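Local atomic coordinates of gamma-hexachlorocyclohexane dehydrochlorinase (Sphingomonas paucimobilis, PDB entry 3A76), a protein that catalyses two successive dehydrochlorinations of the pollutant lindane (gamma-hexachlorocyclohexane), converting it through pentachlorocyclohexene to a tetrachlorocyclohexadiene. Residues Q125-E136 against K148-L159. Numbering follows the deposited sequence.
Sequences QSILIAAVFTDE and KRNACTNYFTPL
R149 lies over F133 and is gripped at its edge by D135; all three share a face of an antiparallel hairpin in the SnoaL-like sheet, under helix 22-45. The guanidinium lies flat over one face of the F133 ring, planes 6° apart, with R149 CZ 3.7 Å from the F133 ring centroid, a stacked cation-pi pair. D135 takes it side-on: R149 NE gives to D135 OD2 at 2.8 Å and NH1 to OD1 at 2.6 Å, both nearly straight and on the syn sides of a carboxylate tilted 26° from the guanidinium. The R149 chain bends at chi3 (-75°), which turns the planar end back over F133. A151 CB meets the edge of that ring, 3.8 Å from F133 CE2. Farther along, a classic beta bulge sets both N154 and Y155 against A130, whose O accepts from N154 N (2.7 Å) and Y155 N (3.1 Å). Beyond it I129 CG1 lies 3.7 Å from F156 CD1, while the Y155 hydroxyl bonds E90 of the second subunit. Two bonds and a stack fix the guanidinium's rotation; D135 probably offsets its charge, with K40 a like charge nearby. The F133 side chain comes about 5 Å from that of H93, the inferred proton acceptor.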
loop_
_atom_site.group_PDB
_atom_site.type_symbol
_atom_site.label_atom_id
_atom_site.label_comp_id
_atom_site.label_asym_id
_atom_site.label_seq_id
_atom_site.Cartn_x
_atom_site.Cartn_y
_atom_site.Cartn_z
ATOM N N GLN B 125 -23.353 -5.388 6.774
ATOM C CA GLN B 125 -22.286 -6.007 7.538
ATOM C C GLN B 125 -20.929 -5.557 7.004
ATOM O O GLN B 125 -20.688 -5.589 5.794
ATOM C CB GLN B 125 -22.418 -7.537 7.471
ATOM C CG GLN B 125 -21.297 -8.312 8.133
ATOM C CD GLN B 125 -21.308 -8.184 9.642
ATOM O OE1 GLN B 125 -22.084 -8.858 10.329
ATOM N NE2 GLN B 125 -20.437 -7.329 10.173
ATOM N N SER B 126 -20.070 -5.127 7.928
ATOM C CA SER B 126 -18.720 -4.696 7.631
ATOM C C SER B 126 -17.794 -5.888 7.495
ATOM O O SER B 126 -17.792 -6.770 8.347
ATOM C CB SER B 126 -18.213 -3.783 8.741
ATOM O OG SER B 126 -18.872 -2.543 8.678
ATOM N N ILE B 127 -17.004 -5.909 6.424
ATOM C CA ILE B 127 -16.072 -7.016 6.200
ATOM C C ILE B 127 -14.660 -6.586 5.920
ATOM O O ILE B 127 -14.421 -5.503 5.393
ATOM C CB ILE B 127 -16.491 -7.976 5.033
ATOM C CG1 ILE B 127 -17.060 -7.206 3.840
ATOM C CG2 ILE B 127 -17.438 -9.053 5.531
ATOM C CD1 ILE B 127 -17.000 -8.013 2.579
ATOM N N LEU B 128 -13.738 -7.466 6.286
ATOM C CA LEU B 128 -12.355 -7.410 5.844
ATOM C C LEU B 128 -12.072 -8.630 4.930
ATOM O O LEU B 128 -12.417 -9.771 5.261
ATOM C CB LEU B 128 -11.417 -7.367 7.057
ATOM C CG LEU B 128 -9.903 -7.258 6.897
ATOM C CD1 LEU B 128 -9.316 -6.653 8.157
ATOM C CD2 LEU B 128 -9.246 -8.632 6.579
ATOM N N ILE B 129 -11.460 -8.373 3.780
ATOM C CA ILE B 129 -11.009 -9.425 2.884
ATOM C C ILE B 129 -9.513 -9.230 2.582
ATOM O O ILE B 129 -9.063 -8.109 2.330
ATOM C CB ILE B 129 -11.873 -9.455 1.573
ATOM C CG1 ILE B 129 -13.300 -9.905 1.901
ATOM C CG2 ILE B 129 -11.260 -10.366 0.483
ATOM C CD1 ILE B 129 -14.324 -9.576 0.836
ATOM N N ALA B 130 -8.745 -10.308 2.658
ATOM C CA ALA B 130 -7.371 -10.299 2.170
ATOM C C ALA B 130 -7.321 -11.225 0.975
ATOM O O ALA B 130 -7.725 -12.393 1.062
ATOM C CB ALA B 130 -6.403 -10.754 3.241
ATOM N N ALA B 131 -6.869 -10.688 -0.154
ATOM C CA ALA B 131 -6.842 -11.444 -1.392
ATOM C C ALA B 131 -5.530 -11.306 -2.137
ATOM O O ALA B 131 -4.815 -10.328 -1.977
ATOM C CB ALA B 131 -8.040 -11.072 -2.302
ATOM N N VAL B 132 -5.217 -12.317 -2.937
ATOM C CA VAL B 132 -4.053 -12.310 -3.798
ATOM C C VAL B 132 -4.498 -12.151 -5.254
ATOM O O VAL B 132 -5.468 -12.805 -5.705
ATOM C CB VAL B 132 -3.200 -13.603 -3.584
ATOM C CG1 VAL B 132 -2.115 -13.772 -4.673
ATOM C CG2 VAL B 132 -2.565 -13.574 -2.210
ATOM N N PHE B 133 -3.807 -11.269 -5.975
ATOM C CA PHE B 133 -3.985 -11.135 -7.416
ATOM C C PHE B 133 -2.866 -11.860 -8.175
ATOM O O PHE B 133 -1.684 -11.678 -7.872
ATOM C CB PHE B 133 -4.009 -9.653 -7.817
ATOM C CG PHE B 133 -5.145 -8.865 -7.201
ATOM C CD1 PHE B 133 -4.912 -7.619 -6.632
ATOM C CD2 PHE B 133 -6.442 -9.365 -7.200
ATOM C CE1 PHE B 133 -5.965 -6.877 -6.082
ATOM C CE2 PHE B 133 -7.504 -8.635 -6.635
ATOM C CZ PHE B 133 -7.263 -7.393 -6.080
ATOM N N THR B 134 -3.250 -12.699 -9.142
ATOM C CA THR B 134 -2.306 -13.326 -10.061
ATOM C C THR B 134 -2.705 -12.772 -11.417
ATOM O O THR B 134 -3.820 -13.003 -11.894
ATOM C CB THR B 134 -2.399 -14.873 -10.046
ATOM O OG1 THR B 134 -2.458 -15.336 -8.690
ATOM C CG2 THR B 134 -1.185 -15.525 -10.749
ATOM N N ASP B 135 -1.807 -11.999 -12.008
ATOM C CA ASP B 135 -2.137 -11.206 -13.169
ATOM C C ASP B 135 -1.204 -11.488 -14.338
ATOM O O ASP B 135 -0.046 -11.897 -14.154
ATOM C CB ASP B 135 -2.049 -9.705 -12.832
ATOM C CG ASP B 135 -3.057 -9.262 -11.782
ATOM O OD1 ASP B 135 -2.759 -8.280 -11.062
ATOM O OD2 ASP B 135 -4.143 -9.867 -11.685
ATOM N N GLU B 136 -1.730 -11.242 -15.536
ATOM C CA GLU B 136 -0.939 -11.186 -16.749
ATOM C C GLU B 136 -1.280 -9.894 -17.434
ATOM O O GLU B 136 -2.456 -9.529 -17.513
ATOM C CB GLU B 136 -1.287 -12.335 -17.679
ATOM C CG GLU B 136 -0.885 -13.718 -17.199
ATOM C CD GLU B 136 -1.354 -14.788 -18.171
ATOM O OE1 GLU B 136 -1.592 -15.927 -17.735
ATOM O OE2 GLU B 136 -1.517 -14.467 -19.373
ATOM N N LYS B 148 -5.063 -11.004 -18.074
ATOM C CA LYS B 148 -5.725 -11.896 -17.137
ATOM C C LYS B 148 -5.611 -11.315 -15.736
ATOM O O LYS B 148 -4.698 -10.528 -15.451
ATOM C CB LYS B 148 -5.096 -13.298 -17.190
ATOM C CG LYS B 148 -6.066 -14.446 -16.945
ATOM C CD LYS B 148 -5.479 -15.809 -17.369
ATOM C CE LYS B 148 -5.481 -16.029 -18.900
ATOM N NZ LYS B 148 -6.830 -16.302 -19.484
ATOM N N ARG B 149 -6.561 -11.698 -14.885
ATOM C CA ARG B 149 -6.480 -11.478 -13.454
ATOM C C ARG B 149 -7.174 -12.629 -12.780
ATOM O O ARG B 149 -8.326 -12.916 -13.092
ATOM C CB ARG B 149 -7.145 -10.147 -13.018
ATOM C CG ARG B 149 -7.493 -10.096 -11.504
ATOM C CD ARG B 149 -7.511 -8.688 -10.905
ATOM N NE ARG B 149 -6.163 -8.158 -10.720
ATOM C CZ ARG B 149 -5.855 -6.991 -10.147
ATOM N NH1 ARG B 149 -4.578 -6.639 -10.052
ATOM N NH2 ARG B 149 -6.797 -6.171 -9.669
ATOM N N ASN B 150 -6.471 -13.288 -11.862
ATOM C CA ASN B 150 -7.141 -14.152 -10.892
ATOM C C ASN B 150 -7.082 -13.512 -9.497
ATOM O O ASN B 150 -6.030 -13.043 -9.048
ATOM C CB ASN B 150 -6.560 -15.579 -10.900
ATOM C CG ASN B 150 -7.272 -16.515 -9.938
ATOM O OD1 ASN B 150 -6.912 -16.604 -8.760
ATOM N ND2 ASN B 150 -8.279 -17.235 -10.438
ATOM N N ALA B 151 -8.229 -13.479 -8.836
ATOM C CA ALA B 151 -8.337 -12.955 -7.502
ATOM C C ALA B 151 -8.712 -14.114 -6.619
ATOM O O ALA B 151 -9.730 -14.760 -6.825
ATOM C CB ALA B 151 -9.393 -11.876 -7.440
ATOM N N CYS B 152 -7.870 -14.364 -5.626
ATOM C CA CYS B 152 -8.054 -15.469 -4.716
ATOM C C CYS B 152 -8.127 -14.881 -3.318
ATOM O O CYS B 152 -7.200 -14.189 -2.894
ATOM C CB CYS B 152 -6.858 -16.425 -4.837
ATOM S SG CYS B 152 -6.824 -17.749 -3.615
ATOM N N THR B 153 -9.219 -15.142 -2.607
ATOM C CA THR B 153 -9.379 -14.563 -1.276
ATOM C C THR B 153 -8.972 -15.527 -0.162
ATOM O O THR B 153 -9.527 -16.629 -0.023
ATOM C CB THR B 153 -10.766 -13.888 -1.017
ATOM O OG1 THR B 153 -11.690 -14.825 -0.468
ATOM C CG2 THR B 153 -11.334 -13.294 -2.278
ATOM N N ASN B 154 -7.990 -15.088 0.617
ATOM C CA ASN B 154 -7.477 -15.865 1.737
ATOM C C ASN B 154 -8.214 -15.621 3.065
ATOM O O ASN B 154 -8.537 -16.569 3.779
ATOM C CB ASN B 154 -5.960 -15.670 1.814
ATOM C CG ASN B 154 -5.263 -16.195 0.552
ATOM O OD1 ASN B 154 -5.579 -17.291 0.086
ATOM N ND2 ASN B 154 -4.349 -15.418 -0.012
ATOM N N TYR B 155 -8.506 -14.356 3.371
ATOM C CA TYR B 155 -9.357 -14.011 4.511
ATOM C C TYR B 155 -10.653 -13.394 4.051
ATOM O O TYR B 155 -10.670 -12.606 3.111
ATOM C CB TYR B 155 -8.656 -13.032 5.470
ATOM C CG TYR B 155 -7.443 -13.581 6.190
ATOM C CD1 TYR B 155 -7.321 -14.950 6.484
ATOM C CD2 TYR B 155 -6.427 -12.731 6.599
ATOM C CE1 TYR B 155 -6.197 -15.446 7.165
ATOM C CE2 TYR B 155 -5.317 -13.207 7.274
ATOM C CZ TYR B 155 -5.202 -14.557 7.554
ATOM O OH TYR B 155 -4.090 -14.996 8.220
ATOM N N PHE B 156 -11.733 -13.755 4.732
ATOM C CA PHE B 156 -13.047 -13.186 4.507
ATOM C C PHE B 156 -13.704 -13.108 5.873
ATOM O O PHE B 156 -14.243 -14.108 6.366
ATOM C CB PHE B 156 -13.851 -14.092 3.575
ATOM C CG PHE B 156 -15.208 -13.550 3.188
ATOM C CD1 PHE B 156 -15.392 -12.919 1.956
ATOM C CD2 PHE B 156 -16.311 -13.713 4.030
ATOM C CE1 PHE B 156 -16.647 -12.422 1.575
ATOM C CE2 PHE B 156 -17.573 -13.224 3.666
ATOM C CZ PHE B 156 -17.743 -12.578 2.434
ATOM N N THR B 157 -13.659 -11.930 6.492
ATOM C CA THR B 157 -14.080 -11.802 7.888
ATOM C C THR B 157 -15.140 -10.712 8.124
ATOM O O THR B 157 -14.813 -9.526 8.140
ATOM C CB THR B 157 -12.859 -11.567 8.822
ATOM O OG1 THR B 157 -11.732 -12.323 8.356
ATOM C CG2 THR B 157 -13.181 -11.980 10.264
ATOM N N PRO B 158 -16.415 -11.119 8.318
ATOM C CA PRO B 158 -17.407 -10.194 8.861
ATOM C C PRO B 158 -16.913 -9.706 10.208
ATOM O O PRO B 158 -16.259 -10.463 10.941
ATOM C CB PRO B 158 -18.647 -11.072 9.047
ATOM C CG PRO B 158 -18.134 -12.481 9.040
ATOM C CD PRO B 158 -17.007 -12.445 8.066
ATOM N N LEU B 159 -17.191 -8.450 10.530
ATOM C CA LEU B 159 -16.613 -7.874 11.733
ATOM C C LEU B 159 -17.585 -7.869 12.906
ATOM O O LEU B 159 -18.800 -7.798 12.709
ATOM C CB LEU B 159 -15.995 -6.507 11.431
ATOM C CG LEU B 159 -14.878 -6.662 10.381
ATOM C CD1 LEU B 159 -14.287 -5.345 9.982
ATOM C CD2 LEU B 159 -13.777 -7.591 10.859
#